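Local coordinates for UDP-glucose 4-epimerase (PDB 4WOK), which probably interconverts UDP-glucose and UDP-galactose by epimerisation at C4 of the sugar, using a bound NAD as cofactor, at residues Q49-W54 and G188-K193; A28-G33 and L239-V244. The protein carries 2 engineered substitutions. All blocks are in the same frame, centred on the assembly; numbering follows the deposited sequence.

Contact 1: residues Q49-W54 and G188-K193; sequences QSAVRW and GELGEK. With ZN (zinc ion), chain C.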
loop_
_atom_site.group_PDB
_atom_site.type_symbol
_atom_site.label_atom_id
_atom_site.label_comp_id
_atom_site.label_asym_id
_atom_site.label_seq_id
_atom_site.Cartn_x
_atom_site.Cartn_y
_atom_site.Cartn_z
ATOM N N GLN A 49 2.073 -8.021 -16.075
ATOM C CA GLN A 49 2.539 -9.398 -16.169
ATOM C C GLN A 49 4.059 -9.485 -16.085
ATOM O O GLN A 49 4.590 -10.413 -15.511
ATOM C CB GLN A 49 2.050 -10.035 -17.469
ATOM C CG GLN A 49 2.293 -11.548 -17.562
ATOM C CD GLN A 49 1.537 -12.148 -18.727
ATOM O OE1 GLN A 49 0.820 -11.441 -19.436
ATOM N NE2 GLN A 49 1.688 -13.447 -18.932
ATOM N N SER A 50 4.763 -8.506 -16.638
ATOM C CA SER A 50 6.225 -8.523 -16.626
ATOM C C SER A 50 6.813 -8.347 -15.227
ATOM O O SER A 50 8.010 -8.557 -15.025
ATOM C CB SER A 50 6.780 -7.421 -17.531
ATOM O OG SER A 50 6.317 -6.166 -17.077
ATOM N N ALA A 51 5.981 -7.960 -14.262
ATOM C CA ALA A 51 6.455 -7.804 -12.882
ATOM C C ALA A 51 6.337 -9.116 -12.090
ATOM O O ALA A 51 6.680 -9.171 -10.910
ATOM C CB ALA A 51 5.683 -6.695 -12.174
ATOM N N VAL A 52 5.828 -10.159 -12.731
ATOM C CA VAL A 52 5.669 -11.439 -12.051
ATOM C C VAL A 52 6.895 -12.288 -12.392
ATOM O O VAL A 52 6.881 -13.081 -13.336
ATOM C CB VAL A 52 4.354 -12.137 -12.454
ATOM C CG1 VAL A 52 4.158 -13.419 -11.658
ATOM C CG2 VAL A 52 3.147 -11.195 -12.207
ATOM N N ARG A 53 7.966 -12.095 -11.626
ATOM C CA ARG A 53 9.261 -12.654 -11.992
ATOM C C ARG A 53 9.773 -13.692 -11.019
ATOM O O ARG A 53 10.853 -14.223 -11.231
ATOM C CB ARG A 53 10.316 -11.543 -12.101
ATOM C CG ARG A 53 9.836 -10.332 -12.903
ATOM C CD ARG A 53 10.931 -9.255 -13.015
ATOM N NE ARG A 53 10.372 -8.009 -13.549
ATOM C CZ ARG A 53 10.928 -6.813 -13.378
ATOM N NH1 ARG A 53 12.058 -6.707 -12.684
ATOM N NH2 ARG A 53 10.349 -5.718 -13.887
ATOM N N TRP A 54 9.028 -13.971 -9.954
ATOM C CA TRP A 54 9.597 -14.789 -8.870
ATOM C C TRP A 54 8.843 -16.072 -8.568
ATOM O O TRP A 54 9.135 -16.742 -7.581
ATOM C CB TRP A 54 9.711 -13.944 -7.598
ATOM C CG TRP A 54 10.744 -12.883 -7.770
ATOM C CD1 TRP A 54 12.081 -12.999 -7.548
ATOM C CD2 TRP A 54 10.529 -11.566 -8.275
ATOM N NE1 TRP A 54 12.715 -11.823 -7.864
ATOM C CE2 TRP A 54 11.776 -10.918 -8.305
ATOM C CE3 TRP A 54 9.395 -10.858 -8.678
ATOM C CZ2 TRP A 54 11.933 -9.597 -8.735
ATOM C CZ3 TRP A 54 9.550 -9.541 -9.106
ATOM C CH2 TRP A 54 10.804 -8.931 -9.128
ATOM N N GLY A 188 16.923 -1.347 -8.503
ATOM C CA GLY A 188 16.534 -0.607 -9.692
ATOM C C GLY A 188 15.711 -1.269 -10.791
ATOM O O GLY A 188 15.346 -0.595 -11.756
ATOM N N GLU A 189 15.392 -2.556 -10.664
ATOM C CA GLU A 189 14.663 -3.242 -11.743
ATOM C C GLU A 189 13.156 -3.392 -11.527
ATOM O O GLU A 189 12.478 -4.025 -12.336
ATOM C CB GLU A 189 15.243 -4.633 -11.983
ATOM C CG GLU A 189 16.699 -4.648 -12.431
ATOM C CD GLU A 189 17.186 -6.060 -12.722
ATOM O OE1 GLU A 189 16.335 -6.950 -12.964
ATOM O OE2 GLU A 189 18.416 -6.281 -12.702
ATOM N N LEU A 190 12.627 -2.818 -10.451
ATOM C CA LEU A 190 11.195 -2.945 -10.160
ATOM C C LEU A 190 10.644 -1.622 -9.643
ATOM O O LEU A 190 11.143 -1.078 -8.656
ATOM C CB LEU A 190 10.962 -4.059 -9.138
ATOM C CG LEU A 190 9.576 -4.668 -8.984
ATOM C CD1 LEU A 190 9.121 -5.379 -10.266
ATOM C CD2 LEU A 190 9.579 -5.628 -7.794
ATOM N N GLY A 191 9.617 -1.099 -10.300
ATOM C CA GLY A 191 9.140 0.221 -9.943
ATOM C C GLY A 191 7.637 0.370 -9.920
ATOM O O GLY A 191 6.892 -0.596 -10.048
ATOM N N GLU A 192 7.194 1.615 -9.768
ATOM C CA GLU A 192 5.780 1.914 -9.661
ATOM C C GLU A 192 5.269 2.368 -11.026
ATOM O O GLU A 192 5.625 3.454 -11.481
ATOM C CB GLU A 192 5.562 2.999 -8.599
ATOM C CG GLU A 192 4.133 3.509 -8.480
ATOM C CD GLU A 192 3.981 4.466 -7.319
ATOM O OE1 GLU A 192 2.843 4.768 -6.931
ATOM O OE2 GLU A 192 5.012 4.902 -6.769
ATOM N N LYS A 193 4.457 1.541 -11.685
ATOM C CA LYS A 193 3.991 1.874 -13.033
ATOM C C LYS A 193 2.474 1.943 -13.052
ATOM O O LYS A 193 1.781 0.921 -13.160
ATOM C CB LYS A 193 4.502 0.858 -14.065
HETATM ZN ZN ZN C . 1.216 5.415 -8.289
HETATM O O HOH W 1 14.180 -8.592 -12.045
HETATM O O HOH W 2 10.563 -2.938 -14.358
#
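Leu-190 lays its CD1 methyl over one face of the Arg-53 guanidinium, 3.7 Å above the plane and shifted toward the rim, the two side chains running antiparallel alongside one another. The same methyl meets Ala-51 CB at 4.1 Å. The other branch, CD2, reaches tip to tip toward the Trp-54 indole and stops 3.8 Å from CH2 at an oblique angle. With CG of Leu-190 anti to the backbone N (chi1 -162°), that carbon heads toward segment 49-54; CD2 is the nearer of its methyls to the indole. At its edge the guanidinium is held by two backbone carbonyls, one from each segment. NE gives a nearly straight bond of 2.8 Å to Ser-50 O, in the carbonyl plane, while NH1 donates to Glu-189 O at 2.7 Å from well above that carbonyl's plane; a second, weak bond to the same oxygen comes from NH2. These bonds fix the rotation of the guanidinium and tie the 3-10 segment 49-51 to the loop 188-193. Segment 49-54 is in the loop between strands 37-42 and 57-59 of the Rossmann-type parallel sheet; residues 188-193 belong to the loop from strand 180-182, of the smaller mixed sheet, to helix 200-209. Two waters extend the polar network: one links Arg-53 NH1 to Glu-189 OE1, the other links NH2 to Glu-189 O. Glu-189 OE1 is 4.3 Å from Arg-53 NH1, too far for a direct salt bridge. Two residues after Leu-190, Glu-192 uses OE1 to bind zinc at 2.2 Å, with His-194, Glu-197 and His-199 completing the site. Behind the apolar side of the contact lies helix 22-33, where Ser-25 touches Leu-190 and Lys-29 and Ala-32 touch Trp-54.

Contact 2: residues A28-G33 and L239-V244; sequences AKLLAG and LARAHV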
loop_
_atom_site.group_PDB
_atom_site.type_symbol
_atom_site.label_atom_id
_atom_site.label_comp_id
_atom_site.label_asym_id
_atom_site.label_seq_id
_atom_site.Cartn_x
_atom_site.Cartn_y
_atom_site.Cartn_z
ATOM N N ALA A 28 6.322 -10.089 -3.505
ATOM C CA ALA A 28 6.676 -11.364 -4.140
ATOM C C ALA A 28 8.198 -11.545 -4.230
ATOM O O ALA A 28 8.730 -12.616 -3.912
ATOM C CB ALA A 28 6.049 -11.451 -5.527
ATOM N N LYS A 29 8.903 -10.504 -4.674
ATOM C CA LYS A 29 10.369 -10.542 -4.718
ATOM C C LYS A 29 10.944 -10.876 -3.347
ATOM O O LYS A 29 11.845 -11.719 -3.222
ATOM C CB LYS A 29 10.925 -9.198 -5.213
ATOM C CG LYS A 29 12.455 -9.087 -5.204
ATOM C CD LYS A 29 12.905 -7.779 -5.871
ATOM C CE LYS A 29 14.395 -7.765 -6.182
ATOM N NZ LYS A 29 15.218 -7.485 -4.978
ATOM N N LEU A 30 10.424 -10.222 -2.314
ATOM C CA LEU A 30 10.946 -10.431 -0.972
ATOM C C LEU A 30 10.636 -11.834 -0.476
ATOM O O LEU A 30 11.497 -12.492 0.115
ATOM C CB LEU A 30 10.383 -9.407 0.011
ATOM C CG LEU A 30 11.165 -9.447 1.326
ATOM C CD1 LEU A 30 12.414 -8.602 1.222
ATOM C CD2 LEU A 30 10.323 -9.024 2.509
ATOM N N LEU A 31 9.408 -12.286 -0.712
ATOM C CA LEU A 31 9.018 -13.629 -0.297
ATOM C C LEU A 31 9.999 -14.648 -0.852
ATOM O O LEU A 31 10.461 -15.530 -0.130
ATOM C CB LEU A 31 7.585 -13.957 -0.767
ATOM C CG LEU A 31 6.459 -13.374 0.090
ATOM C CD1 LEU A 31 5.113 -13.324 -0.690
ATOM C CD2 LEU A 31 6.278 -14.181 1.369
ATOM N N ALA A 32 10.318 -14.517 -2.136
ATOM C CA ALA A 32 11.212 -15.455 -2.807
ATOM C C ALA A 32 12.614 -15.394 -2.223
ATOM O O ALA A 32 13.315 -16.407 -2.169
ATOM C CB ALA A 32 11.253 -15.185 -4.307
ATOM N N GLY A 33 13.019 -14.208 -1.779
ATOM C CA GLY A 33 14.308 -14.054 -1.128
ATOM C C GLY A 33 14.355 -14.767 0.212
ATOM O O GLY A 33 15.426 -15.172 0.674
ATOM N N LEU A 239 7.359 -1.997 3.190
ATOM C CA LEU A 239 6.012 -2.583 3.156
ATOM C C LEU A 239 6.094 -4.073 2.870
ATOM O O LEU A 239 5.410 -4.865 3.515
ATOM C CB LEU A 239 5.125 -1.882 2.114
ATOM C CG LEU A 239 4.684 -0.471 2.503
ATOM C CD1 LEU A 239 4.026 0.220 1.326
ATOM C CD2 LEU A 239 3.760 -0.492 3.710
ATOM N N ALA A 240 6.924 -4.452 1.904
ATOM C CA ALA A 240 7.146 -5.868 1.611
ATOM C C ALA A 240 7.592 -6.605 2.876
ATOM O O ALA A 240 7.021 -7.626 3.248
ATOM C CB ALA A 240 8.180 -6.034 0.507
ATOM N N ARG A 241 8.597 -6.051 3.547
ATOM C CA ARG A 241 9.103 -6.652 4.784
ATOM C C ARG A 241 7.987 -6.897 5.810
ATOM O O ARG A 241 7.883 -7.989 6.375
ATOM C CB ARG A 241 10.198 -5.767 5.395
ATOM C CG ARG A 241 11.451 -5.625 4.522
ATOM C CD ARG A 241 12.536 -4.748 5.199
ATOM N NE ARG A 241 12.736 -5.137 6.595
ATOM C CZ ARG A 241 12.445 -4.363 7.636
ATOM N NH1 ARG A 241 11.976 -3.138 7.447
ATOM N NH2 ARG A 241 12.641 -4.810 8.870
ATOM N N ALA A 242 7.147 -5.892 6.038
ATOM C CA ALA A 242 6.092 -6.008 7.043
ATOM C C ALA A 242 5.039 -7.058 6.674
ATOM O O ALA A 242 4.526 -7.769 7.541
ATOM C CB ALA A 242 5.428 -4.678 7.252
ATOM N N HIS A 243 4.696 -7.141 5.394
ATOM C CA HIS A 243 3.686 -8.106 4.972
ATOM C C HIS A 243 4.216 -9.517 5.151
ATOM O O HIS A 243 3.461 -10.432 5.499
ATOM C CB HIS A 243 3.268 -7.866 3.523
ATOM C CG HIS A 243 2.356 -6.691 3.342
ATOM N ND1 HIS A 243 2.769 -5.390 3.539
ATOM C CD2 HIS A 243 1.052 -6.621 2.976
ATOM C CE1 HIS A 243 1.757 -4.569 3.300
ATOM N NE2 HIS A 243 0.704 -5.290 2.954
ATOM N N VAL A 244 5.519 -9.709 4.940
ATOM C CA VAL A 244 6.080 -11.042 5.151
ATOM C C VAL A 244 6.225 -11.318 6.656
ATOM O O VAL A 244 5.983 -12.445 7.114
ATOM C CB VAL A 244 7.435 -11.231 4.421
ATOM C CG1 VAL A 244 8.030 -12.591 4.732
ATOM C CG2 VAL A 244 7.242 -11.077 2.915
#
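Leu-30 has the largest surface buried here, its CD2 methyl set against the backbone of helix 236-251. That methyl lies 3.5 Å from Arg-241 CA and 3.7 Å from Ala-240 O, while Leu-30 CB faces Ala-240 CB at 4.1 Å. CG, anti to the backbone N (chi1 -168°), turns toward the other helix. Val-244, one turn beyond Ala-240, receives both leucines on one branch: its CG2 meets Leu-30 CD2 at 3.7 Å and Leu-31 CD2 at 3.6 Å, the Leu-31 side chain slanting across it. Small Ala-240 lets the backbones come near, with its CA 6.5 Å from that of Leu-30, and the axes of segments 28-33 and 239-244 pass 9.1 Å apart at a crossing angle of -57°. The side-chain contacts are apolar; Arg-241 adds only its aliphatic CG beside Leu-30, and its guanidinium turns to Asp-238 in a salt bridge. Helix 22-33, which follows the first strand of the Rossmann-type domain, is packed against helix 236-251. Leu-31 also rests on Val-14 and Val-16 of strand 13-17 and on Ile-81 of strand 79-82, and His-243 likewise touches Ile-81, placing both helices on the central parallel sheet.

From the N terminus, strand 13-17 leads into helix 22-33, whose residues 28-33 open contact 2. Residues 49-54 follow, in the loop between the second and third strands in chain order, and open contact 1. The chain then builds more of the parallel sheet before residues 188-193 close contact 1, next to the zinc site. Residues 239-244 on helix 236-251 close contact 2 later, so contact 1 is nested inside the longer loop. Contact 2 joins two helices on the sheet; contact 1 joins two loops. Their centres lie about 14 Å apart, and Trp-54 links them directly, with CZ2 3.5 Å from Lys-29 CD.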